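Local structure of hypothetical protein SA2161 (Staphylococcus aureus, 1Y7R) at residues V63-V71 / I84-I92; V2-D13 / F40-I51. The protein is of unknown function but is probably an acetyltransferase of the GNAT family, which would move an acetyl group from acetyl-CoA to an unidentified acceptor. The protein carries 4 engineered substitutions. All coordinates share one frame; numbering follows the deposited sequence. Where two conformers were deposited one is given.

Contact 1 of 2, residues V63-V71 / I84-I92; sequences VFQIVDIAV and IMEHIMKYI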
loop_
_atom_site.group_PDB
_atom_site.type_symbol
_atom_site.label_atom_id
_atom_site.label_comp_id
_atom_site.label_asym_id
_atom_site.label_seq_id
_atom_site.Cartn_x
_atom_site.Cartn_y
_atom_site.Cartn_z
ATOM N N VAL A 63 6.115 6.387 -1.202
ATOM C CA VAL A 63 5.332 5.431 -0.419
ATOM C C VAL A 63 5.530 3.994 -0.925
ATOM O O VAL A 63 5.556 3.765 -2.132
ATOM C CB VAL A 63 3.831 5.814 -0.418
ATOM C CG1 VAL A 63 3.230 5.866 -1.856
ATOM C CG2 VAL A 63 3.019 4.950 0.562
ATOM N N PHE A 64 5.658 3.063 0.017
ATOM C CA PHE A 64 5.600 1.617 -0.281
ATOM C C PHE A 64 4.678 0.910 0.723
ATOM O O PHE A 64 4.499 1.373 1.859
ATOM C CB PHE A 64 7.001 0.992 -0.183
ATOM C CG PHE A 64 8.014 1.605 -1.117
ATOM C CD1 PHE A 64 8.272 1.010 -2.340
ATOM C CD2 PHE A 64 8.706 2.772 -0.748
ATOM C CE1 PHE A 64 9.229 1.572 -3.236
ATOM C CE2 PHE A 64 9.664 3.336 -1.608
ATOM C CZ PHE A 64 9.903 2.750 -2.873
ATOM N N GLN A 65 4.119 -0.223 0.296
ATOM C CA GLN A 65 3.406 -1.105 1.210
ATOM C C GLN A 65 3.968 -2.504 1.032
ATOM O O GLN A 65 4.100 -2.987 -0.097
ATOM C CB GLN A 65 1.902 -1.137 0.917
ATOM C CG GLN A 65 1.106 -1.666 2.121
ATOM C CD GLN A 65 -0.356 -1.918 1.827
ATOM O OE1 GLN A 65 -0.775 -2.069 0.684
ATOM N NE2 GLN A 65 -1.128 -2.028 2.882
ATOM N N ILE A 66 4.297 -3.131 2.150
ATOM C CA ILE A 66 4.726 -4.522 2.184
ATOM C C ILE A 66 3.466 -5.359 2.345
ATOM O O ILE A 66 2.632 -5.073 3.234
ATOM C CB ILE A 66 5.694 -4.765 3.354
ATOM C CG1 ILE A 66 6.935 -3.891 3.156
ATOM C CG2 ILE A 66 6.058 -6.247 3.481
ATOM C CD1 ILE A 66 7.839 -3.846 4.348
ATOM N N VAL A 67 3.330 -6.365 1.480
ATOM C CA VAL A 67 2.104 -7.167 1.400
ATOM C C VAL A 67 2.461 -8.636 1.212
ATOM O O VAL A 67 3.586 -8.934 0.834
ATOM C CB VAL A 67 1.160 -6.700 0.238
ATOM C CG1 VAL A 67 0.677 -5.251 0.450
ATOM C CG2 VAL A 67 1.806 -6.892 -1.191
ATOM N N ASP A 68 1.517 -9.538 1.485
ATOM C CA ASP A 68 1.690 -10.968 1.168
ATOM C C ASP A 68 2.891 -11.593 1.849
ATOM O O ASP A 68 3.607 -12.408 1.241
ATOM C CB ASP A 68 1.791 -11.167 -0.351
ATOM C CG ASP A 68 0.445 -11.097 -1.025
ATOM O OD1 ASP A 68 -0.545 -11.491 -0.384
ATOM O OD2 ASP A 68 0.347 -10.637 -2.165
ATOM N N ILE A 69 3.132 -11.242 3.121
ATOM C CA ILE A 69 4.180 -11.941 3.885
ATOM C C ILE A 69 3.588 -13.275 4.318
ATOM O O ILE A 69 2.801 -13.342 5.278
ATOM C CB ILE A 69 4.653 -11.112 5.100
ATOM C CG1 ILE A 69 5.127 -9.736 4.609
ATOM C CG2 ILE A 69 5.790 -11.845 5.876
ATOM C CD1 ILE A 69 6.308 -9.769 3.723
ATOM N N ALA A 70 3.968 -14.339 3.614
ATOM C CA ALA A 70 3.308 -15.626 3.790
ATOM C C ALA A 70 4.380 -16.671 3.983
ATOM O O ALA A 70 5.228 -16.849 3.101
ATOM C CB ALA A 70 2.504 -15.967 2.547
ATOM N N VAL A 71 4.326 -17.383 5.102
ATOM C CA VAL A 71 5.250 -18.499 5.349
ATOM C C VAL A 71 4.364 -19.702 5.687
ATOM O O VAL A 71 3.450 -19.570 6.498
ATOM C CB VAL A 71 6.216 -18.158 6.541
ATOM C CG1 VAL A 71 6.997 -19.389 7.008
ATOM C CG2 VAL A 71 7.143 -16.933 6.187
ATOM N N ILE A 84 12.601 -13.336 4.746
ATOM C CA ILE A 84 11.793 -12.561 3.791
ATOM C C ILE A 84 11.944 -11.046 4.040
ATOM O O ILE A 84 12.265 -10.268 3.131
ATOM C CB ILE A 84 10.336 -13.028 3.857
ATOM C CG1 ILE A 84 10.235 -14.413 3.199
ATOM C CG2 ILE A 84 9.394 -12.022 3.166
ATOM C CD1 ILE A 84 8.994 -15.220 3.581
HETATM N N MSE A 85 11.766 -10.647 5.287
HETATM C CA MSE A 85 11.828 -9.223 5.633
HETATM C C MSE A 85 13.221 -8.656 5.393
HETATM O O MSE A 85 13.327 -7.527 4.950
HETATM C CB MSE A 85 11.392 -8.993 7.084
HETATM C CG MSE A 85 9.905 -9.078 7.341
HETATM SE SE MSE A 85 8.888 -7.730 6.265
HETATM C CE MSE A 85 9.522 -6.110 7.169
ATOM N N GLU A 86 14.289 -9.418 5.673
ATOM C CA GLU A 86 15.636 -8.935 5.408
ATOM C C GLU A 86 15.795 -8.604 3.923
ATOM O O GLU A 86 16.357 -7.570 3.556
ATOM C CB GLU A 86 16.693 -9.974 5.845
ATOM C CG GLU A 86 16.843 -10.093 7.365
ATOM C CD GLU A 86 17.634 -8.905 7.980
ATOM O OE1 GLU A 86 17.767 -7.851 7.313
ATOM O OE2 GLU A 86 18.139 -9.040 9.120
ATOM N N HIS A 87 15.286 -9.468 3.054
ATOM C CA HIS A 87 15.393 -9.190 1.602
ATOM C C HIS A 87 14.507 -8.020 1.158
ATOM O O HIS A 87 14.945 -7.147 0.375
ATOM C CB HIS A 87 15.148 -10.476 0.825
ATOM C CG HIS A 87 16.298 -11.430 0.917
ATOM N ND1 HIS A 87 17.350 -11.408 0.024
ATOM C CD2 HIS A 87 16.613 -12.365 1.847
ATOM C CE1 HIS A 87 18.233 -12.333 0.365
ATOM N NE2 HIS A 87 17.814 -12.927 1.469
ATOM N N ILE A 88 13.309 -7.930 1.734
ATOM C CA ILE A 88 12.442 -6.777 1.472
ATOM C C ILE A 88 13.089 -5.468 1.936
ATOM O O ILE A 88 13.080 -4.461 1.207
ATOM C CB ILE A 88 11.051 -6.989 2.118
ATOM C CG1 ILE A 88 10.287 -8.045 1.335
ATOM C CG2 ILE A 88 10.259 -5.690 2.197
ATOM C CD1 ILE A 88 8.975 -8.377 1.973
HETATM N N MSE A 89 13.683 -5.488 3.129
HETATM C CA MSE A 89 14.288 -4.258 3.684
HETATM C C MSE A 89 15.522 -3.836 2.898
HETATM O O MSE A 89 15.802 -2.627 2.774
HETATM C CB MSE A 89 14.605 -4.407 5.176
HETATM C CG MSE A 89 13.375 -4.500 6.076
HETATM SE SE MSE A 89 11.993 -3.104 5.736
HETATM C CE MSE A 89 10.971 -3.959 4.463
ATOM N N LYS A 90 16.259 -4.817 2.379
ATOM C CA LYS A 90 17.314 -4.562 1.391
ATOM C C LYS A 90 16.850 -3.863 0.096
ATOM O O LYS A 90 17.482 -2.890 -0.358
ATOM C CB LYS A 90 18.079 -5.859 1.114
ATOM C CG LYS A 90 19.228 -5.681 0.144
ATOM C CD LYS A 90 20.119 -6.916 0.136
ATOM C CE LYS A 90 21.400 -6.606 0.888
ATOM N NZ LYS A 90 21.160 -5.602 1.975
ATOM N N TYR A 91 15.754 -4.347 -0.488
ATOM C CA TYR A 91 15.153 -3.706 -1.661
ATOM C C TYR A 91 14.760 -2.258 -1.341
ATOM O O TYR A 91 15.120 -1.323 -2.056
ATOM C CB TYR A 91 13.941 -4.504 -2.166
ATOM C CG TYR A 91 13.185 -3.672 -3.153
ATOM C CD1 TYR A 91 12.059 -2.963 -2.763
ATOM C CD2 TYR A 91 13.681 -3.484 -4.440
ATOM C CE1 TYR A 91 11.390 -2.125 -3.662
ATOM C CE2 TYR A 91 13.008 -2.670 -5.346
ATOM C CZ TYR A 91 11.884 -1.989 -4.940
ATOM O OH TYR A 91 11.210 -1.167 -5.828
ATOM N N ILE A 92 14.045 -2.066 -0.238
ATOM C CA ILE A 92 13.538 -0.719 0.082
ATOM C C ILE A 92 14.698 0.246 0.393
ATOM O O ILE A 92 14.681 1.390 -0.067
ATOM C CB ILE A 92 12.511 -0.762 1.220
ATOM C CG1 ILE A 92 11.275 -1.568 0.768
ATOM C CG2 ILE A 92 12.107 0.674 1.614
ATOM C CD1 ILE A 92 10.250 -1.858 1.898
#
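I66 lies over the middle of segment 84-92 of helix 80-95, its CG1 branch crossing I88 obliquely: CD1 rests 3.7 Å from I88 CG2, while CG2 of I66 turns toward I88 CD1. The same I66 CD1 also meets I92 CD1 at 4.0 Å and CE of selenomethionine M85, so that one methyl sits among three residues of the helix. I88 also meets I69 tip to tip, through its CD1 rather than CG2, and the two CD1 atoms, 3.5 Å apart, are tighter than a usual van der Waals contact. I69 CD1 further touches I84 CG2 and faces the selenium of M85, whose chain, bent at chi2 and chi3, curls back toward the strand. V71 closes this end, where its CG2 lies 3.6 Å from I84 CD1. At the other end CE1 of F64 approaches the Y91 ring obliquely.

The strand and helix are nearly antiparallel (152°), as expected of the first half of a right-handed beta-alpha-beta crossover, here completed by strand 101-107. D68, with a left-handed backbone conformation (phi 59°), kinks the strand, so that I66 points at the helix and I69 can bring its CD1 end to it; this is consistent with the bulge of the corresponding GNAT strand. Its carboxylate forms salt bridges with R18 and R55. A phosphate ion, probably from the crystallisation liquor, lies about 3 Å from the V71 side chain and may mark a pocket.

No hydrogen bond crosses between the segments: branched aliphatic chains and selenomethionine M85 join helix to sheet by dispersion and exclusion of water.

Contact 2 of 2, residues V2-D13 / F40-I51; sequences VKVTYDIPTCED and FTVTLYDKDRLI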
loop_
_atom_site.group_PDB
_atom_site.type_symbol
_atom_site.label_atom_id
_atom_site.label_comp_id
_atom_site.label_asym_id
_atom_site.label_seq_id
_atom_site.Cartn_x
_atom_site.Cartn_y
_atom_site.Cartn_z
ATOM N N VAL A 2 17.469 -23.153 2.480
ATOM C CA VAL A 2 16.493 -22.689 1.531
ATOM C C VAL A 2 17.186 -21.886 0.424
ATOM O O VAL A 2 18.256 -21.315 0.634
ATOM C CB VAL A 2 15.403 -21.887 2.261
ATOM C CG1 VAL A 2 14.638 -21.035 1.314
ATOM C CG2 VAL A 2 14.459 -22.847 3.036
ATOM N N LYS A 3 16.586 -21.886 -0.759
ATOM C CA LYS A 3 17.055 -21.137 -1.915
ATOM C C LYS A 3 16.252 -19.836 -1.948
ATOM O O LYS A 3 15.039 -19.885 -1.816
ATOM C CB LYS A 3 16.658 -21.882 -3.191
ATOM C CG LYS A 3 17.328 -23.221 -3.502
ATOM C CD LYS A 3 16.902 -23.617 -4.924
ATOM C CE LYS A 3 15.692 -24.524 -4.962
ATOM N NZ LYS A 3 16.045 -25.960 -5.261
ATOM N N VAL A 4 16.905 -18.696 -2.151
ATOM C CA VAL A 4 16.211 -17.406 -2.199
ATOM C C VAL A 4 16.195 -16.928 -3.632
ATOM O O VAL A 4 17.236 -16.856 -4.298
ATOM C CB VAL A 4 16.947 -16.327 -1.397
ATOM C CG1 VAL A 4 16.166 -15.013 -1.440
ATOM C CG2 VAL A 4 17.114 -16.775 0.055
ATOM N N THR A 5 15.027 -16.477 -4.066
ATOM C CA THR A 5 14.825 -16.098 -5.429
ATOM C C THR A 5 14.017 -14.792 -5.453
ATOM O O THR A 5 13.199 -14.587 -4.571
ATOM C CB THR A 5 14.060 -17.277 -6.050
ATOM O OG1 THR A 5 14.958 -18.286 -6.519
ATOM C CG2 THR A 5 13.124 -16.877 -7.023
ATOM N N TYR A 6 14.273 -13.906 -6.419
ATOM C CA TYR A 6 13.360 -12.747 -6.651
ATOM C C TYR A 6 12.450 -12.945 -7.879
ATOM O O TYR A 6 11.971 -11.948 -8.476
ATOM C CB TYR A 6 14.141 -11.423 -6.795
ATOM C CG TYR A 6 15.030 -11.056 -5.610
ATOM C CD1 TYR A 6 14.809 -11.583 -4.325
ATOM C CD2 TYR A 6 16.115 -10.190 -5.790
ATOM C CE1 TYR A 6 15.634 -11.235 -3.245
ATOM C CE2 TYR A 6 16.949 -9.831 -4.700
ATOM C CZ TYR A 6 16.690 -10.346 -3.448
ATOM O OH TYR A 6 17.523 -9.995 -2.413
ATOM N N ASP A 7 12.222 -14.213 -8.261
ATOM C CA ASP A 7 11.437 -14.548 -9.478
ATOM C C ASP A 7 9.954 -14.336 -9.223
ATOM O O ASP A 7 9.517 -14.401 -8.090
ATOM C CB ASP A 7 11.546 -16.034 -9.878
ATOM C CG ASP A 7 12.953 -16.530 -10.136
ATOM O OD1 ASP A 7 13.059 -17.786 -10.258
ATOM O OD2 ASP A 7 13.923 -15.748 -10.221
ATOM N N ILE A 8 9.193 -14.130 -10.296
ATOM C CA ILE A 8 7.723 -14.139 -10.244
ATOM C C ILE A 8 7.261 -15.560 -9.849
ATOM O O ILE A 8 7.728 -16.549 -10.437
ATOM C CB ILE A 8 7.134 -13.727 -11.633
ATOM C CG1 ILE A 8 5.618 -13.438 -11.539
ATOM C CG2 ILE A 8 7.460 -14.805 -12.723
ATOM C CD1 ILE A 8 5.069 -12.673 -12.749
ATOM N N PRO A 9 6.392 -15.676 -8.811
ATOM C CA PRO A 9 5.851 -16.982 -8.408
ATOM C C PRO A 9 4.826 -17.482 -9.445
ATOM O O PRO A 9 4.284 -16.681 -10.196
ATOM C CB PRO A 9 5.133 -16.673 -7.079
ATOM C CG PRO A 9 5.460 -15.285 -6.733
ATOM C CD PRO A 9 5.875 -14.577 -7.972
ATOM N N THR A 10 4.558 -18.789 -9.508
ATOM C CA THR A 10 3.408 -19.218 -10.310
ATOM C C THR A 10 2.101 -18.900 -9.587
ATOM O O THR A 10 2.103 -18.725 -8.378
ATOM C CB THR A 10 3.431 -20.719 -10.639
ATOM O OG1 THR A 10 3.226 -21.488 -9.444
ATOM C CG2 THR A 10 4.742 -21.098 -11.315
ATOM N N CYS A 11 0.984 -18.867 -10.324
ATOM C CA CYS A 11 -0.303 -18.565 -9.712
ATOM C C CYS A 11 -0.629 -19.647 -8.712
ATOM O O CYS A 11 -1.061 -19.349 -7.600
ATOM C CB CYS A 11 -1.424 -18.473 -10.740
ATOM S SG CYS A 11 -1.345 -16.946 -11.699
ATOM N N GLU A 12 -0.402 -20.907 -9.096
ATOM C CA GLU A 12 -0.685 -22.000 -8.181
ATOM C C GLU A 12 0.122 -21.888 -6.899
ATOM O O GLU A 12 -0.448 -22.023 -5.821
ATOM C CB GLU A 12 -0.429 -23.369 -8.831
ATOM C CG GLU A 12 -0.578 -24.522 -7.816
ATOM C CD GLU A 12 -0.751 -25.869 -8.453
ATOM O OE1 GLU A 12 -0.500 -25.996 -9.671
ATOM O OE2 GLU A 12 -1.128 -26.816 -7.735
ATOM N N ASP A 13 1.432 -21.634 -7.005
ATOM C CA ASP A 13 2.317 -21.586 -5.818
ATOM C C ASP A 13 1.887 -20.433 -4.892
ATOM O O ASP A 13 1.827 -20.583 -3.663
ATOM C CB ASP A 13 3.786 -21.412 -6.221
ATOM C CG ASP A 13 4.453 -22.713 -6.630
ATOM O OD1 ASP A 13 5.629 -22.641 -7.067
ATOM O OD2 ASP A 13 3.842 -23.801 -6.482
ATOM N N PHE A 40 8.719 -5.597 -6.123
ATOM C CA PHE A 40 9.721 -6.548 -5.677
ATOM C C PHE A 40 9.023 -7.744 -5.056
ATOM O O PHE A 40 8.030 -7.588 -4.332
ATOM C CB PHE A 40 10.615 -5.859 -4.633
ATOM C CG PHE A 40 11.614 -6.764 -3.968
ATOM C CD1 PHE A 40 12.835 -7.045 -4.594
ATOM C CD2 PHE A 40 11.345 -7.301 -2.694
ATOM C CE1 PHE A 40 13.798 -7.871 -3.962
ATOM C CE2 PHE A 40 12.306 -8.134 -2.065
ATOM C CZ PHE A 40 13.539 -8.404 -2.714
ATOM N N THR A 41 9.548 -8.940 -5.337
ATOM C CA THR A 41 9.006 -10.183 -4.779
ATOM C C THR A 41 10.159 -11.057 -4.358
ATOM O O THR A 41 11.089 -11.254 -5.143
ATOM C CB THR A 41 8.156 -10.971 -5.823
ATOM O OG1 THR A 41 7.099 -10.135 -6.329
ATOM C CG2 THR A 41 7.509 -12.194 -5.183
ATOM N N VAL A 42 10.108 -11.585 -3.139
ATOM C CA VAL A 42 11.105 -12.581 -2.688
ATOM C C VAL A 42 10.381 -13.878 -2.395
ATOM O O VAL A 42 9.294 -13.878 -1.822
ATOM C CB VAL A 42 11.796 -12.186 -1.288
ATOM C CG1 VAL A 42 10.821 -11.768 -0.182
ATOM C CG2 VAL A 42 12.798 -13.291 -0.801
ATOM N N THR A 43 10.982 -14.984 -2.812
ATOM C CA THR A 43 10.440 -16.322 -2.594
ATOM C C THR A 43 11.538 -17.230 -2.046
ATOM O O THR A 43 12.722 -17.088 -2.401
ATOM C CB THR A 43 9.828 -16.944 -3.881
ATOM O OG1 THR A 43 10.670 -16.647 -5.006
ATOM C CG2 THR A 43 8.383 -16.362 -4.130
ATOM N N LEU A 44 11.135 -18.109 -1.133
ATOM C CA LEU A 44 12.022 -19.072 -0.478
ATOM C C LEU A 44 11.560 -20.468 -0.824
ATOM O O LEU A 44 10.367 -20.790 -0.714
ATOM C CB LEU A 44 11.946 -18.926 1.036
ATOM C CG LEU A 44 12.246 -17.534 1.605
ATOM C CD1 LEU A 44 12.099 -17.619 3.117
ATOM C CD2 LEU A 44 13.605 -17.006 1.274
ATOM N N TYR A 45 12.512 -21.306 -1.195
ATOM C CA TYR A 45 12.200 -22.679 -1.581
ATOM C C TYR A 45 13.030 -23.668 -0.747
ATOM O O TYR A 45 14.239 -23.450 -0.534
ATOM C CB TYR A 45 12.503 -22.920 -3.056
ATOM C CG TYR A 45 11.622 -22.199 -4.033
ATOM C CD1 TYR A 45 10.440 -22.787 -4.486
ATOM C CD2 TYR A 45 11.983 -20.963 -4.556
ATOM C CE1 TYR A 45 9.620 -22.153 -5.398
ATOM C CE2 TYR A 45 11.163 -20.315 -5.491
ATOM C CZ TYR A 45 9.988 -20.920 -5.910
ATOM O OH TYR A 45 9.165 -20.263 -6.826
ATOM N N ASP A 46 12.369 -24.730 -0.288
ATOM C CA ASP A 46 13.021 -25.826 0.406
ATOM C C ASP A 46 12.993 -26.940 -0.626
ATOM O O ASP A 46 11.907 -27.479 -0.914
ATOM C CB ASP A 46 12.236 -26.249 1.667
ATOM C CG ASP A 46 12.900 -27.405 2.406
ATOM O OD1 ASP A 46 13.921 -27.910 1.911
ATOM O OD2 ASP A 46 12.410 -27.840 3.491
ATOM N N LYS A 47 14.175 -27.242 -1.187
ATOM C CA LYS A 47 14.317 -28.134 -2.346
ATOM C C LYS A 47 13.396 -27.580 -3.455
ATOM O O LYS A 47 13.604 -26.449 -3.885
ATOM C CB LYS A 47 14.078 -29.606 -1.952
ATOM C CG LYS A 47 15.188 -30.081 -0.997
ATOM C CD LYS A 47 14.997 -31.539 -0.578
ATOM C CE LYS A 47 15.127 -31.668 0.950
ATOM N NZ LYS A 47 15.067 -33.087 1.401
ATOM N N ASP A 48 12.370 -28.312 -3.869
ATOM C CA ASP A 48 11.491 -27.799 -4.926
ATOM C C ASP A 48 10.133 -27.308 -4.421
ATOM O O ASP A 48 9.203 -27.140 -5.214
ATOM C CB ASP A 48 11.318 -28.829 -6.051
ATOM C CG ASP A 48 12.606 -29.106 -6.788
ATOM O OD1 ASP A 48 13.618 -28.393 -6.555
ATOM O OD2 ASP A 48 12.593 -30.066 -7.596
ATOM N N ARG A 49 10.032 -27.024 -3.130
ATOM C CA ARG A 49 8.767 -26.548 -2.571
ATOM C C ARG A 49 8.865 -25.092 -2.151
ATOM O O ARG A 49 9.810 -24.722 -1.425
ATOM C CB ARG A 49 8.364 -27.358 -1.351
ATOM C CG ARG A 49 6.999 -26.970 -0.781
ATOM C CD ARG A 49 6.698 -27.749 0.480
ATOM N NE ARG A 49 5.302 -27.545 0.877
ATOM C CZ ARG A 49 4.796 -27.911 2.043
ATOM N NH1 ARG A 49 5.565 -28.480 2.970
ATOM N NH2 ARG A 49 3.520 -27.659 2.289
ATOM N N LEU A 50 7.871 -24.298 -2.561
ATOM C CA LEU A 50 7.811 -22.904 -2.109
ATOM C C LEU A 50 7.365 -22.910 -0.645
ATOM O O LEU A 50 6.287 -23.438 -0.349
ATOM C CB LEU A 50 6.796 -22.089 -2.925
ATOM C CG LEU A 50 6.674 -20.602 -2.570
ATOM C CD1 LEU A 50 7.919 -19.817 -2.897
ATOM C CD2 LEU A 50 5.481 -19.950 -3.275
ATOM N N ILE A 51 8.154 -22.287 0.240
ATOM C CA ILE A 51 7.768 -22.232 1.642
ATOM C C ILE A 51 7.460 -20.818 2.190
ATOM O O ILE A 51 6.905 -20.675 3.282
ATOM C CB ILE A 51 8.755 -23.017 2.513
ATOM C CG1 ILE A 51 10.109 -22.303 2.645
ATOM C CG2 ILE A 51 8.912 -24.448 1.947
ATOM C CD1 ILE A 51 10.109 -21.181 3.649
HETATM O O HOH W 1 10.438 -9.621 -7.914
HETATM O O HOH W 2 9.504 -17.701 -7.236
HETATM O O HOH W 3 6.940 -20.775 -8.259
HETATM O O HOH W 4 5.863 -25.334 -4.358
#
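Strand 3-5 runs antiparallel to strand 40-46, their axes 4.8 Å apart at closest approach and their directions at 160°, with strand 3-5 the outermost strand at the N-terminal edge of the mixed GNAT sheet. K3 with Y45 and T5 with T43 are hydrogen-bonded pairs, each closed by two N-H...O=C bonds; V4 with L44 between them is a non-hydrogen-bonded pair. CA-H...O contacts such as L44 CA to K3 O fill in the ladder.

On one face V4 lies beside L44, both pointing the same way, with V4 CG2 3.7 Å from L44 CD2; H87 and I84 of helix 80-95 cover this side. Beyond the strand, the edge of F40 meets the Y6 ring in a T-shaped pair (planes at 62°), F40 CE1 standing 3.6 Å above the centre of one Y6 face. The hydroxyl of Y6 is hydrogen-bonded to H87, which helps fix the rotation of the ring.

The other face carries T5, T43 and Y45. The CG-CD edge of the P9 ring packs on T41 CG2, with CG and CD both 4.0 Å from it, as the chain leaves the sheet for helix 11-20, whose N-cap T10 accepts from D13 N through OG1. At the far end, K3 bends at chi3 and chi4 over the type II' turn of the 40-51 hairpin: NZ donates to K47 O at 2.8 Å, from well above the carbonyl plane, and makes a long salt bridge with D48 OD1.

L50 CD1 lies against one face of the Y45 ring, while L50 CD2 packs on D13 CB. The hydroxyl of Y45 joins two waters: one, 2.6 Å from Y45 OH, also reaches T43 OG1, and the other, 2.7 Å from Y45 OH, donates to D13 OD1.

How the contacts relate
Contact 2 closes before contact 1 opens along the chain, and their centres are about 14 Å apart. Both belong to one mixed sheet, ordered 3-5, 40-46, 49-58, 63-71, 101-107, in which strand 49-58 separates strands 40-46 and 63-71. Helix 80-95 lies across one face and brings the contacts together: I84 packs near V42, the Y91 ring stacks with F40, and H87 reaches the N-terminal segment. One helix thus covers both strand 63-71 of contact 1 and strands 3-5 and 40-46 of contact 2, uniting the N-terminal edge with the beta-alpha-beta unit that in GNAT relatives carries the acetyl-CoA site.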